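Side-chain contact in SAM-dependent methyltransferase (Pyrococcus horikoshii, PDB 1WZN), which probably transfers a methyl group from S-adenosyl-L-methionine to a substrate, and binds the product S-adenosyl-L-homocysteine: residues L76-A79 with R80-K84. Residues are numbered along the deposited sequence; the frame is centred on the assembly and turned at random.
Sequences LRVA and RRKAK. With SO4 (sulfate ion), chain D.
Four successive i to i+4 backbone bonds tie Leu76-Ala79 to Arg80-Lys84 in one alpha-helix, from Arg80 N to Leu76 O (2.8 Å) through Ala83 N to Ala79 O (2.9 Å). On the outer side, Arg77 and Arg81, one turn apart, grip a sulfate, probably from the crystallisation liquor, which meets each guanidinium at its edge. Arg81 bends at chi3 (-54°), turning NE to sulfate O2 at 2.8 Å and NH2 to O3 at 2.9 Å; Arg77, fully extended, gives NE to the same O3 at 3.1 Å. The two guanidinium planes stand 59° apart, and the anion probably offsets their like charges. Arg81 also lays one face over Val78 CA, and its NH1 forms a salt bridge with Glu10. A leucine in place of Arg81 would probably deprive the sulfate of its NE and NH2 donors and leave Glu10 without this mate. Arg80, extended from CG to NE, reaches back along the helix so that one face of its guanidinium lies over Leu76 CB, 3.7 Å from NH1, which pairs with Glu73. Val78 CG1 touches Lys82 CE, whose ammonium reaches Asp13. Within the Rossmann-like beta-alpha-beta unit, Leu76, Ala79 and Ala83 pack helix 73-85 on Phe92 of strand 91-94, while Lys82 lies against helix 54-61.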
# COMPACT_ATOMS: atom_id res chain seq x y z
N LEU A 76 25.33 29.17 11.55
CA LEU A 76 25.57 30.61 11.46
C LEU A 76 26.74 30.92 10.54
O LEU A 76 26.76 31.95 9.86
CB LEU A 76 25.85 31.18 12.86
CG LEU A 76 24.74 31.06 13.91
CD1 LEU A 76 25.21 31.63 15.24
CD2 LEU A 76 23.50 31.80 13.43
N ARG A 77 27.73 30.03 10.51
CA ARG A 77 28.89 30.23 9.66
C ARG A 77 28.44 30.39 8.21
O ARG A 77 28.93 31.26 7.49
CB ARG A 77 29.86 29.05 9.78
CG ARG A 77 31.11 29.19 8.94
CD ARG A 77 32.07 28.02 9.15
NE ARG A 77 33.27 28.19 8.35
CZ ARG A 77 34.31 27.35 8.36
NH1 ARG A 77 34.28 26.27 9.15
NH2 ARG A 77 35.36 27.58 7.60
N VAL A 78 27.50 29.54 7.80
CA VAL A 78 26.96 29.57 6.44
C VAL A 78 26.15 30.84 6.23
O VAL A 78 26.27 31.50 5.20
CB VAL A 78 26.04 28.34 6.18
CG1 VAL A 78 25.46 28.41 4.76
CG2 VAL A 78 26.83 27.06 6.38
N ALA A 79 25.30 31.18 7.20
CA ALA A 79 24.48 32.38 7.10
C ALA A 79 25.34 33.64 6.92
O ALA A 79 25.06 34.48 6.06
CB ALA A 79 23.60 32.51 8.34
N ARG A 80 26.38 33.77 7.73
CA ARG A 80 27.25 34.95 7.65
C ARG A 80 27.98 35.03 6.31
O ARG A 80 28.16 36.12 5.76
CB ARG A 80 28.27 34.95 8.79
CG ARG A 80 27.66 35.11 10.18
CD ARG A 80 28.74 35.43 11.20
NE ARG A 80 28.22 35.50 12.56
CZ ARG A 80 28.30 34.51 13.45
NH1 ARG A 80 28.87 33.36 13.12
NH2 ARG A 80 27.82 34.68 14.67
N ARG A 81 28.39 33.87 5.80
CA ARG A 81 29.09 33.82 4.52
C ARG A 81 28.19 34.35 3.41
O ARG A 81 28.61 35.17 2.60
CB ARG A 81 29.50 32.37 4.22
CG ARG A 81 30.26 32.19 2.91
CD ARG A 81 30.46 30.71 2.59
NE ARG A 81 31.09 30.00 3.70
CZ ARG A 81 30.64 28.85 4.21
NH1 ARG A 81 29.54 28.29 3.70
NH2 ARG A 81 31.26 28.28 5.22
N LYS A 82 26.95 33.87 3.38
CA LYS A 82 26.00 34.30 2.37
C LYS A 82 25.63 35.77 2.52
O LYS A 82 25.50 36.49 1.53
CB LYS A 82 24.74 33.43 2.41
CG LYS A 82 24.99 31.98 2.01
CD LYS A 82 23.69 31.18 1.88
CE LYS A 82 22.93 31.12 3.19
NZ LYS A 82 21.67 30.32 3.09
N ALA A 83 25.47 36.23 3.76
CA ALA A 83 25.13 37.63 4.00
C ALA A 83 26.25 38.53 3.48
O ALA A 83 26.00 39.54 2.82
CB ALA A 83 24.90 37.87 5.50
N LYS A 84 27.49 38.16 3.79
CA LYS A 84 28.64 38.93 3.35
C LYS A 84 28.70 38.98 1.82
O LYS A 84 28.88 40.04 1.23
CB LYS A 84 29.92 38.31 3.91
CG LYS A 84 31.19 39.10 3.61
CD LYS A 84 32.40 38.40 4.21
CE LYS A 84 33.69 39.17 3.93
NZ LYS A 84 34.86 38.55 4.62
S SO4 D . 33.84 31.05 5.86
O1 SO4 D . 33.39 31.33 7.23
O2 SO4 D . 32.98 31.77 4.89
O3 SO4 D . 33.77 29.60 5.60
O4 SO4 D . 35.24 31.51 5.71